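Local atomic coordinates of extracellular solute-binding protein (Conexibacter woesei, PDB entry 4P98), a protein that probably binds a small solute, perhaps a nucleoside as in PnrA-like relatives, at the outer face of the cell membrane and delivers it to an ABC transporter. Residues G32-W37 and V80-D85; A36-A41 and P250-Y255; Y123-L128 and L153-A158. All blocks are in the same frame, centred on the assembly; numbering follows the deposited sequence. Where two conformers were deposited one is given.

Contact 1: G32-W37 and V80-D85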
ATOM      1  N   GLY A  32       1.445  10.160  -2.142  1.00 17.36           N
ATOM      2  CA  GLY A  32       1.975   9.251  -3.166  1.00 18.21           C
ATOM      3  C   GLY A  32       2.078   7.805  -2.697  1.00 16.98           C
ATOM      4  O   GLY A  32       2.892   7.037  -3.214  1.00 15.43           O
ATOM      5  N   ALA A  33       1.267   7.443  -1.703  1.00 16.16           N
ATOM      6  CA  ALA A  33       1.342   6.125  -1.089  1.00 16.16           C
ATOM      7  C   ALA A  33      -0.053   5.730  -0.578  1.00 14.47           C
ATOM      8  O   ALA A  33      -1.028   5.879  -1.323  1.00 15.78           O
ATOM      9  CB  ALA A  33       2.399   6.112   0.003  1.00 17.30           C
ATOM     10  N   PHE A  34      -0.164   5.248   0.661  1.00 15.09           N
ATOM     11  CA  PHE A  34      -1.416   4.651   1.168  1.00 14.96           C
ATOM     12  C   PHE A  34      -2.667   5.465   0.846  1.00 15.46           C
ATOM     13  O   PHE A  34      -3.628   4.925   0.305  1.00 14.53           O
ATOM     14  CB  PHE A  34      -1.334   4.408   2.686  1.00 14.92           C
ATOM     15  CG  PHE A  34      -2.559   3.748   3.270  1.00 14.98           C
ATOM     16  CD1 PHE A  34      -2.789   2.385   3.079  1.00 15.46           C
ATOM     17  CD2 PHE A  34      -3.461   4.474   4.042  1.00 14.86           C
ATOM     18  CE1 PHE A  34      -3.897   1.777   3.631  1.00 14.67           C
ATOM     19  CE2 PHE A  34      -4.573   3.869   4.593  1.00 14.82           C
ATOM     20  CZ  PHE A  34      -4.797   2.517   4.373  1.00 15.48           C
ATOM     21  N   ASN A  35      -2.672   6.759   1.164  1.00 15.72           N
ATOM     22  CA  ASN A  35      -3.885   7.540   0.961  1.00 14.89           C
ATOM     23  C   ASN A  35      -4.126   7.858  -0.498  1.00 14.06           C
ATOM     24  O   ASN A  35      -5.279   7.860  -0.938  1.00 13.92           O
ATOM     25  CB  ASN A  35      -3.911   8.795   1.815  1.00 15.64           C
ATOM     26  CG  ASN A  35      -3.962   8.470   3.289  1.00 16.05           C
ATOM     27  OD1 ASN A  35      -5.022   8.208   3.849  1.00 16.99           O
ATOM     28  ND2 ASN A  35      -2.811   8.469   3.920  1.00 16.45           N
ATOM     29  N   ALA A  36      -3.047   8.078  -1.246  1.00 13.70           N
ATOM     30  CA  ALA A  36      -3.154   8.295  -2.686  1.00 15.08           C
ATOM     31  C   ALA A  36      -3.766   7.079  -3.376  1.00 14.83           C
ATOM     32  O   ALA A  36      -4.494   7.223  -4.356  1.00 15.01           O
ATOM     33  CB  ALA A  36      -1.797   8.597  -3.286  1.00 15.61           C
ATOM     34  N   TRP A  37      -3.481   5.890  -2.860  1.00 14.41           N
ATOM     35  CA  TRP A  37      -4.021   4.656  -3.465  1.00 14.33           C
ATOM     36  C   TRP A  37      -5.552   4.625  -3.430  1.00 14.36           C
ATOM     37  O   TRP A  37      -6.188   4.194  -4.395  1.00 15.47           O
ATOM     38  CB  TRP A  37      -3.437   3.410  -2.810  1.00 14.85           C
ATOM     39  CG  TRP A  37      -1.923   3.308  -2.893  1.00 12.94           C
ATOM     40  CD1 TRP A  37      -1.104   3.897  -3.823  1.00 13.60           C
ATOM     41  CD2 TRP A  37      -1.063   2.591  -2.006  1.00 13.83           C
ATOM     42  NE1 TRP A  37       0.209   3.581  -3.570  1.00 13.86           N
ATOM     43  CE2 TRP A  37       0.260   2.772  -2.466  1.00 14.26           C
ATOM     44  CE3 TRP A  37      -1.281   1.795  -0.874  1.00 15.42           C
ATOM     45  CZ2 TRP A  37       1.356   2.198  -1.832  1.00 14.10           C
ATOM     46  CZ3 TRP A  37      -0.179   1.222  -0.243  1.00 16.55           C
ATOM     47  CH2 TRP A  37       1.118   1.439  -0.719  1.00 15.34           C
ATOM     48  N   VAL A  80     -16.818   5.452   2.918  1.00 12.98           N
ATOM     49  CA  VAL A  80     -15.626   4.628   2.989  1.00 13.60           C
ATOM     50  C   VAL A  80     -14.590   5.257   3.923  1.00 14.28           C
ATOM     51  O   VAL A  80     -14.107   6.362   3.666  1.00 17.07           O
ATOM     52  CB  VAL A  80     -15.017   4.496   1.586  1.00 14.56           C
ATOM     53  CG1 VAL A  80     -13.728   3.690   1.625  1.00 14.30           C
ATOM     54  CG2 VAL A  80     -16.020   3.883   0.610  1.00 16.48           C
ATOM     55  N   GLY A  81     -14.244   4.550   4.996  1.00 13.72           N
ATOM     56  CA  GLY A  81     -13.160   4.958   5.874  1.00 13.34           C
ATOM     57  C   GLY A  81     -11.890   4.260   5.472  1.00 13.23           C
ATOM     58  O   GLY A  81     -11.790   3.015   5.556  1.00 12.88           O
ATOM     59  N   HIS A  82     -10.917   5.047   5.026  1.00 12.16           N
ATOM     60  CA  HIS A  82      -9.669   4.503   4.521  1.00 13.62           C
ATOM     61  C   HIS A  82      -8.565   4.582   5.570  1.00 14.51           C
ATOM     62  O   HIS A  82      -8.022   5.662   5.839  1.00 14.81           O
ATOM     63  CB  HIS A  82      -9.251   5.210   3.240  1.00 13.01           C
ATOM     64  CG  HIS A  82      -8.027   4.635   2.624  1.00 12.84           C
ATOM     65  ND1 HIS A  82      -7.978   3.342   2.148  1.00 12.24           N
ATOM     66  CD2 HIS A  82      -6.807   5.168   2.401  1.00 13.27           C
ATOM     67  CE1 HIS A  82      -6.777   3.107   1.658  1.00 12.95           C
ATOM     68  NE2 HIS A  82      -6.047   4.199   1.804  1.00 13.31           N
ATOM     69  N   GLY A  83      -8.236   3.433   6.151  1.00 13.92           N
ATOM     70  CA  GLY A  83      -7.209   3.351   7.189  1.00 13.78           C
ATOM     71  C   GLY A  83      -7.780   2.884   8.512  1.00 12.06           C
ATOM     72  O   GLY A  83      -8.891   3.255   8.881  1.00 11.98           O
ATOM     73  N   ILE A  84      -7.012   2.073   9.234  1.00 12.53           N
ATOM     74  CA  ILE A  84      -7.473   1.489  10.496  1.00 14.42           C
ATOM     75  C   ILE A  84      -7.884   2.563  11.527  1.00 14.76           C
ATOM     76  O   ILE A  84      -8.804   2.354  12.315  1.00 13.96           O
ATOM     77  CB  ILE A  84      -6.411   0.490  11.054  1.00 15.96           C
ATOM     78  CG1 ILE A  84      -6.990  -0.370  12.190  1.00 17.38           C
ATOM     79  CG2 ILE A  84      -5.125   1.212  11.454  1.00 17.05           C
ATOM     80  CD1 ILE A  84      -6.058  -1.486  12.683  1.00 19.79           C
ATOM     81  N   ASP A  85      -7.238   3.726  11.493  1.00 15.14           N
ATOM     82  CA  ASP A  85      -7.558   4.807  12.444  1.00 17.79           C
ATOM     83  C   ASP A  85      -8.980   5.355  12.270  1.00 17.66           C
ATOM     84  O   ASP A  85      -9.546   5.914  13.200  1.00 20.61           O
ATOM     85  CB  ASP A  85      -6.545   5.949  12.331  1.00 19.45           C
ATOM     86  CG  ASP A  85      -5.157   5.567  12.837  1.00 24.12           C
ATOM     87  OD1 ASP A  85      -5.021   4.575  13.579  1.00 25.87           O
ATOM     88  OD2 ASP A  85      -4.192   6.278  12.480  1.00 34.18           O
TER
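His82, the last residue of strand 78-82, reaches across to the start of helix 34-45 and meets Phe34 in two ways. A chi1 of -176° places CG opposite the backbone N, and the imidazole lies against one face of the Phe34 ring. The pair is an offset stack, centroids 4.0 Å apart and planes 15° from parallel. His82 NE2 sits over the rim of the phenyl ring, 3.2 Å from Phe34 CE2, and also gives its N-H to the backbone: NE2 to Phe34 O is 2.9 Å, with the nitrogen well above the carbonyl plane. Bond and stack on the same residue fix the rotation of the imidazole. At its edge, CD2 lies 3.8 Å from Asn35 OD1, an oxygen taken by Gly27 N, while Asn35 ND2 bonds Asp31. A leucine in place of His82 would probably leave Phe34 O without this donor and the phenyl ring without its flat partner.

Next comes Gly83, whose CA touches the rim of the phenyl ring, 3.7 Å from Phe34 CE2; its N bonds Ser105 OG. A CB at Gly83 would be forced against the carbonyl oxygen of His82 by the backbone angles alone, and would also come 3.5 Å from Phe34 CE2. Strand end against helix start, at the carboxyl edge of a parallel sheet, is the layout of Rossmann-like domains in periplasmic-type binding proteins, where this edge borders the ligand cleft.

Contact 2: A36-A41 and P250-Y255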
ATOM      1  N   ALA A  36      -3.047   8.078  -1.246  1.00 13.70           N
ATOM      2  CA  ALA A  36      -3.154   8.295  -2.686  1.00 15.08           C
ATOM      3  C   ALA A  36      -3.766   7.079  -3.376  1.00 14.83           C
ATOM      4  O   ALA A  36      -4.494   7.223  -4.356  1.00 15.01           O
ATOM      5  CB  ALA A  36      -1.797   8.597  -3.286  1.00 15.61           C
ATOM      6  N   TRP A  37      -3.481   5.890  -2.860  1.00 14.41           N
ATOM      7  CA  TRP A  37      -4.021   4.656  -3.465  1.00 14.33           C
ATOM      8  C   TRP A  37      -5.552   4.625  -3.430  1.00 14.36           C
ATOM      9  O   TRP A  37      -6.188   4.194  -4.395  1.00 15.47           O
ATOM     10  CB  TRP A  37      -3.437   3.410  -2.810  1.00 14.85           C
ATOM     11  CG  TRP A  37      -1.923   3.308  -2.893  1.00 12.94           C
ATOM     12  CD1 TRP A  37      -1.104   3.897  -3.823  1.00 13.60           C
ATOM     13  CD2 TRP A  37      -1.063   2.591  -2.006  1.00 13.83           C
ATOM     14  NE1 TRP A  37       0.209   3.581  -3.570  1.00 13.86           N
ATOM     15  CE2 TRP A  37       0.260   2.772  -2.466  1.00 14.26           C
ATOM     16  CE3 TRP A  37      -1.281   1.795  -0.874  1.00 15.42           C
ATOM     17  CZ2 TRP A  37       1.356   2.198  -1.832  1.00 14.10           C
ATOM     18  CZ3 TRP A  37      -0.179   1.222  -0.243  1.00 16.55           C
ATOM     19  CH2 TRP A  37       1.118   1.439  -0.719  1.00 15.34           C
ATOM     20  N   ALA A  38      -6.143   5.081  -2.334  1.00 13.73           N
ATOM     21  CA  ALA A  38      -7.601   5.189  -2.245  1.00 13.98           C
ATOM     22  C   ALA A  38      -8.145   6.277  -3.151  1.00 15.40           C
ATOM     23  O   ALA A  38      -9.166   6.085  -3.815  1.00 14.67           O
ATOM     24  CB  ALA A  38      -8.036   5.425  -0.816  1.00 13.81           C
ATOM     25  N   ALA A  39      -7.475   7.424  -3.170  1.00 15.69           N
ATOM     26  CA  ALA A  39      -7.880   8.524  -4.047  1.00 16.51           C
ATOM     27  C   ALA A  39      -7.844   8.126  -5.530  1.00 15.52           C
ATOM     28  O   ALA A  39      -8.741   8.489  -6.291  1.00 16.20           O
ATOM     29  CB  ALA A  39      -7.007   9.752  -3.806  1.00 17.18           C
ATOM     30  N   GLU A  40      -6.825   7.367  -5.927  1.00 14.53           N
ATOM     31  CA  GLU A  40      -6.680   6.960  -7.323  1.00 17.22           C
ATOM     32  C   GLU A  40      -7.764   5.943  -7.701  1.00 16.29           C
ATOM     33  O   GLU A  40      -8.356   6.041  -8.779  1.00 16.99           O
ATOM     34  CB  GLU A  40      -5.298   6.393  -7.611  1.00 20.20           C
ATOM     35  CG  GLU A  40      -5.079   6.160  -9.099  1.00 27.18           C
ATOM     36  CD  GLU A  40      -3.822   5.392  -9.412  1.00 36.05           C
ATOM     37  OE1 GLU A  40      -3.952   4.248  -9.892  1.00 53.75           O
ATOM     38  OE2 GLU A  40      -2.714   5.928  -9.187  1.00 43.69           O
ATOM     39  N   ALA A  41      -8.040   5.001  -6.807  1.00 14.27           N
ATOM     40  CA  ALA A  41      -9.141   4.057  -7.012  1.00 14.92           C
ATOM     41  C   ALA A  41     -10.466   4.809  -7.125  1.00 15.55           C
ATOM     42  O   ALA A  41     -11.288   4.517  -8.003  1.00 17.10           O
ATOM     43  CB  ALA A  41      -9.198   3.034  -5.891  1.00 15.16           C
ATOM     44  N   PRO A 250     -10.965  -2.854  -7.612  1.00 12.09           N
ATOM     45  CA  PRO A 250     -11.913  -4.000  -7.632  1.00 12.16           C
ATOM     46  C   PRO A 250     -12.831  -4.050  -6.403  1.00 12.68           C
ATOM     47  O   PRO A 250     -14.037  -4.336  -6.528  1.00 12.24           O
ATOM     48  CB  PRO A 250     -10.992  -5.216  -7.668  1.00 12.61           C
ATOM     49  CG  PRO A 250      -9.773  -4.723  -8.394  1.00 13.11           C
ATOM     50  CD  PRO A 250      -9.592  -3.284  -7.937  1.00 12.01           C
ATOM     51  N   THR A 251     -12.277  -3.747  -5.232  1.00 12.21           N
ATOM     52  CA  THR A 251     -13.069  -3.696  -4.009  1.00 12.00           C
ATOM     53  C   THR A 251     -14.168  -2.627  -4.107  1.00 11.58           C
ATOM     54  O   THR A 251     -15.331  -2.894  -3.815  1.00 10.92           O
ATOM     55  CB  THR A 251     -12.177  -3.455  -2.777  1.00 11.84           C
ATOM     56  OG1 THR A 251     -11.254  -4.542  -2.640  1.00 13.21           O
ATOM     57  CG2 THR A 251     -13.012  -3.325  -1.504  1.00 12.24           C
ATOM     58  N   TYR A 252     -13.801  -1.421  -4.529  1.00 11.44           N
ATOM     59  CA  TYR A 252     -14.772  -0.342  -4.692  1.00 11.62           C
ATOM     60  C   TYR A 252     -15.842  -0.650  -5.738  1.00 11.58           C
ATOM     61  O   TYR A 252     -17.017  -0.310  -5.559  1.00 11.82           O
ATOM     62  CB  TYR A 252     -14.062   0.959  -5.078  1.00 11.80           C
ATOM     63  CG  TYR A 252     -13.258   1.642  -3.963  1.00 12.14           C
ATOM     64  CD1 TYR A 252     -13.154   1.102  -2.683  1.00 13.28           C
ATOM     65  CD2 TYR A 252     -12.573   2.824  -4.223  1.00 13.18           C
ATOM     66  CE1 TYR A 252     -12.395   1.733  -1.698  1.00 13.15           C
ATOM     67  CE2 TYR A 252     -11.822   3.459  -3.248  1.00 13.30           C
ATOM     68  CZ  TYR A 252     -11.737   2.911  -1.983  1.00 13.44           C
ATOM     69  OH  TYR A 252     -10.980   3.553  -1.010  1.00 13.85           O
ATOM     70  N   GLN A 253     -15.428  -1.254  -6.849  1.00 12.61           N
ATOM     71  CA  GLN A 253     -16.387  -1.675  -7.885  1.00 13.77           C
ATOM     72  C   GLN A 253     -17.389  -2.675  -7.328  1.00 12.96           C
ATOM     73  O   GLN A 253     -18.596  -2.582  -7.580  1.00 14.02           O
ATOM     74  CB  GLN A 253     -15.643  -2.250  -9.087  1.00 14.87           C
ATOM     75  CG  GLN A 253     -14.944  -1.166  -9.887  1.00 15.53           C
ATOM     76  CD  GLN A 253     -14.020  -1.719 -10.943  1.00 16.79           C
ATOM     77  OE1 GLN A 253     -13.401  -2.769 -10.758  1.00 15.32           O
ATOM     78  NE2 GLN A 253     -13.899  -1.004 -12.050  1.00 18.33           N
ATOM     79  N   SER A 254     -16.891  -3.597  -6.522  1.00 13.05           N
ATOM     80  CA  SER A 254     -17.741  -4.595  -5.869  1.00 13.33           C
ATOM     81  C   SER A 254     -18.749  -3.924  -4.927  1.00 13.89           C
ATOM     82  O   SER A 254     -19.922  -4.325  -4.872  1.00 14.80           O
ATOM     83  CB  SER A 254     -16.895  -5.625  -5.119  1.00 13.21           C
ATOM     84  OG  SER A 254     -17.730  -6.590  -4.479  1.00 14.80           O
ATOM     85  N   TYR A 255     -18.307  -2.903  -4.197  1.00 11.97           N
ATOM     86  CA  TYR A 255     -19.235  -2.116  -3.374  1.00 12.28           C
ATOM     87  C   TYR A 255     -20.403  -1.526  -4.174  1.00 12.32           C
ATOM     88  O   TYR A 255     -21.554  -1.564  -3.731  1.00 13.40           O
ATOM     89  CB  TYR A 255     -18.499  -0.963  -2.669  1.00 12.33           C
ATOM     90  CG  TYR A 255     -17.474  -1.345  -1.617  1.00 11.59           C
ATOM     91  CD1 TYR A 255     -17.479  -2.589  -0.997  1.00 11.00           C
ATOM     92  CD2 TYR A 255     -16.508  -0.421  -1.214  1.00 11.37           C
ATOM     93  CE1 TYR A 255     -16.538  -2.911  -0.029  1.00 11.45           C
ATOM     94  CE2 TYR A 255     -15.575  -0.735  -0.242  1.00 11.27           C
ATOM     95  CZ  TYR A 255     -15.598  -1.963   0.362  1.00 10.79           C
ATOM     96  OH  TYR A 255     -14.657  -2.250   1.332  1.00 11.24           O
TER
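Tyr252 turns its CG beside the backbone N and anti to the carbonyl carbon (chi1 -73°), which carries the ring off helix 249-261 to Ala38 and Ala41 of helix 34-45. The second torsion, 1°, then puts CA in the plane of the ring, on the CD1 side, and leaves the CD2-CE2 flank on the other. It is this flank, together with the hydroxyl end, that meets the alanines.

Ala41 meets the flank of the ring. Its methyl, directed at the other helix, packs obliquely there, with Ala41 CB 3.7 Å from Tyr252 CE2 and nearly as close to CD2. One turn back, Ala38 takes the end of the side chain: its CB rests 3.5 Å from Tyr252 OH, and its carbonyl oxygen lies near the ring plane, 3.8 Å from Tyr252 CE2. The long tyrosine thus runs along two alanines three residues apart, and their small size lets the backbones approach until the CA atoms of Ala41 and Tyr252 are 7.5 Å apart.

Around this pair the fold closes in. Tyr252 also touches Val80 of strand 78-82, and Ala41 meets Leu248. Both helices therefore pack together beside the first sheet, although more than 200 residues separate them in sequence; helix 249-261 belongs to the part of the chain that has returned from the second domain.

Apolar packing carries the contact between these segments, and even the phenol oxygen meets the first helix through carbon. Such a junction depends on the fit of a large ring to small methyls more than on directional bonds, and its hold is likely to come mainly from dispersion and the burial of carbon surface.

Contact 3: Y123-L128 and L153-A158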
ATOM      1  N   TYR A 123      -4.998  -6.130   4.609  1.00 14.84           N
ATOM      2  CA  TYR A 123      -3.838  -6.573   3.857  1.00 14.36           C
ATOM      3  C   TYR A 123      -2.690  -6.821   4.816  1.00 14.21           C
ATOM      4  O   TYR A 123      -2.727  -6.388   5.972  1.00 13.65           O
ATOM      5  CB  TYR A 123      -3.419  -5.553   2.806  1.00 15.01           C
ATOM      6  CG  TYR A 123      -2.824  -4.251   3.369  1.00 16.16           C
ATOM      7  CD1 TYR A 123      -3.628  -3.294   3.989  1.00 16.21           C
ATOM      8  CD2 TYR A 123      -1.465  -3.979   3.253  1.00 17.94           C
ATOM      9  CE1 TYR A 123      -3.085  -2.098   4.479  1.00 18.35           C
ATOM     10  CE2 TYR A 123      -0.922  -2.788   3.734  1.00 19.72           C
ATOM     11  CZ  TYR A 123      -1.737  -1.857   4.343  1.00 19.82           C
ATOM     12  OH  TYR A 123      -1.187  -0.679   4.828  1.00 20.92           O
ATOM     13  N   ASP A 124      -1.675  -7.523   4.337  0.70 15.17           N
ATOM     14  CA  ASP A 124      -0.530  -7.888   5.169  0.70 16.73           C
ATOM     15  C   ASP A 124       0.689  -7.073   4.730  0.70 15.62           C
ATOM     16  O   ASP A 124       1.109  -7.142   3.570  0.70 13.91           O
ATOM     17  CB  ASP A 124      -0.235  -9.390   5.064  0.70 19.85           C
ATOM     18  CG  ASP A 124      -1.257 -10.264   5.803  0.70 22.23           C
ATOM     19  OD1 ASP A 124      -1.890  -9.816   6.781  0.70 23.61           O
ATOM     20  OD2 ASP A 124      -1.421 -11.432   5.403  0.70 27.76           O
ATOM     21  N   PHE A 125       1.249  -6.303   5.663  1.00 15.41           N
ATOM     22  CA  PHE A 125       2.427  -5.467   5.389  1.00 17.36           C
ATOM     23  C   PHE A 125       3.586  -6.289   4.841  1.00 17.20           C
ATOM     24  O   PHE A 125       4.271  -5.871   3.914  1.00 19.26           O
ATOM     25  CB  PHE A 125       2.870  -4.733   6.659  1.00 19.39           C
ATOM     26  CG  PHE A 125       1.939  -3.631   7.066  1.00 23.06           C
ATOM     27  CD1 PHE A 125       1.949  -2.424   6.385  1.00 27.45           C
ATOM     28  CD2 PHE A 125       1.057  -3.798   8.125  1.00 26.78           C
ATOM     29  CE1 PHE A 125       1.090  -1.397   6.748  1.00 29.23           C
ATOM     30  CE2 PHE A 125       0.196  -2.776   8.499  1.00 29.61           C
ATOM     31  CZ  PHE A 125       0.215  -1.576   7.806  1.00 29.96           C
ATOM     32  N   GLY A 126       3.766  -7.476   5.400  1.00 18.51           N
ATOM     33  CA  GLY A 126       4.815  -8.391   4.966  1.00 18.82           C
ATOM     34  C   GLY A 126       4.784  -8.681   3.473  1.00 18.99           C
ATOM     35  O   GLY A 126       5.830  -8.907   2.880  1.00 19.15           O
ATOM     36  N   GLN A 127       3.589  -8.669   2.870  1.00 20.51           N
ATOM     37  CA  GLN A 127       3.441  -8.934   1.429  1.00 20.82           C
ATOM     38  C   GLN A 127       3.913  -7.805   0.531  1.00 19.90           C
ATOM     39  O   GLN A 127       4.442  -8.066  -0.548  1.00 21.27           O
ATOM     40  CB  GLN A 127       2.008  -9.316   1.070  1.00 20.83           C
ATOM     41  CG  GLN A 127       1.676 -10.721   1.535  1.00 22.62           C
ATOM     42  CD  GLN A 127       0.529 -11.364   0.785  1.00 23.60           C
ATOM     43  OE1 GLN A 127       0.059 -10.862  -0.222  1.00 22.67           O
ATOM     44  NE2 GLN A 127       0.066 -12.486   1.299  1.00 26.74           N
ATOM     45  N   LEU A 128       3.706  -6.563   0.947  1.00 19.40           N
ATOM     46  CA  LEU A 128       4.308  -5.428   0.248  1.00 20.10           C
ATOM     47  C   LEU A 128       5.820  -5.564   0.281  1.00 18.17           C
ATOM     48  O   LEU A 128       6.490  -5.363  -0.740  1.00 21.49           O
ATOM     49  CB  LEU A 128       3.922  -4.100   0.890  1.00 22.52           C
ATOM     50  CG  LEU A 128       2.459  -3.681   0.903  1.00 24.03           C
ATOM     51  CD1 LEU A 128       2.340  -2.438   1.790  1.00 26.88           C
ATOM     52  CD2 LEU A 128       1.932  -3.381  -0.488  1.00 22.77           C
ATOM     53  N   LEU A 153       8.738  -0.430  14.606  1.00 12.86           N
ATOM     54  CA  LEU A 153       7.465  -0.899  15.099  1.00 13.13           C
ATOM     55  C   LEU A 153       7.193  -2.248  14.453  1.00 14.03           C
ATOM     56  O   LEU A 153       7.766  -2.556  13.392  1.00 13.95           O
ATOM     57  CB  LEU A 153       6.366   0.094  14.731  1.00 13.45           C
ATOM     58  CG  LEU A 153       6.434   1.444  15.429  1.00 13.32           C
ATOM     59  CD1 LEU A 153       5.351   2.348  14.859  1.00 13.86           C
ATOM     60  CD2 LEU A 153       6.273   1.276  16.929  1.00 14.04           C
ATOM     61  N   PRO A 154       6.340  -3.069  15.087  1.00 14.34           N
ATOM     62  CA  PRO A 154       6.105  -4.404  14.560  1.00 14.86           C
ATOM     63  C   PRO A 154       5.759  -4.485  13.059  1.00 13.81           C
ATOM     64  O   PRO A 154       6.336  -5.314  12.367  1.00 15.33           O
ATOM     65  CB  PRO A 154       4.962  -4.931  15.441  1.00 15.97           C
ATOM     66  CG  PRO A 154       5.136  -4.215  16.735  1.00 15.58           C
ATOM     67  CD  PRO A 154       5.598  -2.840  16.347  1.00 14.54           C
ATOM     68  N   PHE A 155       4.879  -3.634  12.542  1.00 14.41           N
ATOM     69  CA  PHE A 155       4.516  -3.706  11.120  1.00 15.35           C
ATOM     70  C   PHE A 155       5.686  -3.327  10.205  1.00 14.58           C
ATOM     71  O   PHE A 155       5.792  -3.848   9.107  1.00 13.69           O
ATOM     72  CB  PHE A 155       3.250  -2.883  10.785  1.00 16.79           C
ATOM     73  CG  PHE A 155       3.464  -1.386  10.698  1.00 17.50           C
ATOM     74  CD1 PHE A 155       3.421  -0.588  11.841  1.00 19.11           C
ATOM     75  CD2 PHE A 155       3.652  -0.766   9.468  1.00 18.08           C
ATOM     76  CE1 PHE A 155       3.602   0.785  11.760  1.00 18.66           C
ATOM     77  CE2 PHE A 155       3.825   0.606   9.379  1.00 20.38           C
ATOM     78  CZ  PHE A 155       3.805   1.379  10.529  1.00 19.45           C
ATOM     79  N   VAL A 156       6.551  -2.413  10.658  1.00 14.05           N
ATOM     80  CA  VAL A 156       7.728  -2.043   9.890  1.00 13.57           C
ATOM     81  C   VAL A 156       8.732  -3.209   9.850  1.00 13.34           C
ATOM     82  O   VAL A 156       9.232  -3.573   8.783  1.00 12.08           O
ATOM     83  CB  VAL A 156       8.391  -0.769  10.463  1.00 13.56           C
ATOM     84  CG1 VAL A 156       9.655  -0.424   9.689  1.00 14.73           C
ATOM     85  CG2 VAL A 156       7.406   0.378  10.415  1.00 14.26           C
ATOM     86  N   LEU A 157       9.005  -3.804  11.003  1.00 14.37           N
ATOM     87  CA  LEU A 157       9.898  -4.975  11.082  1.00 15.46           C
ATOM     88  C   LEU A 157       9.366  -6.149  10.232  1.00 15.39           C
ATOM     89  O   LEU A 157      10.137  -6.868   9.578  1.00 14.48           O
ATOM     90  CB  LEU A 157      10.080  -5.404  12.535  1.00 15.41           C
ATOM     91  CG  LEU A 157      10.805  -4.431  13.472  1.00 15.56           C
ATOM     92  CD1 LEU A 157      10.799  -4.947  14.901  1.00 16.13           C
ATOM     93  CD2 LEU A 157      12.228  -4.200  12.994  1.00 17.30           C
ATOM     94  N   ALA A 158       8.050  -6.306  10.210  1.00 15.78           N
ATOM     95  CA  ALA A 158       7.414  -7.324   9.360  1.00 16.97           C
ATOM     96  C   ALA A 158       7.619  -7.023   7.860  1.00 17.55           C
ATOM     97  O   ALA A 158       7.938  -7.935   7.065  1.00 16.86           O
ATOM     98  CB  ALA A 158       5.938  -7.448   9.692  1.00 16.48           C
TER
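Phe155 meets Phe125 with an unusual first torsion: its CG lies between the backbone N and the carbonyl carbon (chi1 77°), a position seldom taken inside an alpha-helix and found here in the opening turn of helix 154-170. This torsion carries the Phe155 ring across the Phe125 face, over which CB already stands in a CH-pi contact, 4.0 Å from the ring centroid and within 3.6 Å of Phe125 CD2. Phe155 CD2 comes to lie above the ring centre, 3.8 Å from Phe125 CE1. The two ring planes make an angle of 45°, centroids 4.8 Å apart. Phe184 also touches Phe155.

Beyond the rings, backbone meets backbone: Gly126 CA is 3.8 Å from Ala158 O, and the CA atoms of the two residues are 5.2 Å apart. Small residues on both helices are consistent with this close approach.

Helix 125-137 follows strand 118-123 of the first sheet and leads into strand 144-149 of the second, after which helix 154-170 begins. The contact thus pairs the helices before and after strand 144-149, consistent with the crossover between the two lobes of a periplasmic-type binding protein.

Contacts 1 and 2 are both buried and share helix 34-45: its first turn meets the end of strand 78-82, and the following turn meets helix 249-261. They touch directly, since His82 CD2 packs on Ala38 CB at 3.5 Å. Contact 3 is only partly buried and lies on the far side of the chain's centre from contact 2, between the helices that precede and follow strand 144-149 of the second sheet; Tyr123 OH against Phe34 CE1 links it to contact 1. At the carboxyl end of the first sheet, contact 1 combines a hydrogen bond with a stack, while the helix pairs rely mainly on carbon, ring against methyl in contact 2, ring against ring plus a close backbone approach in contact 3.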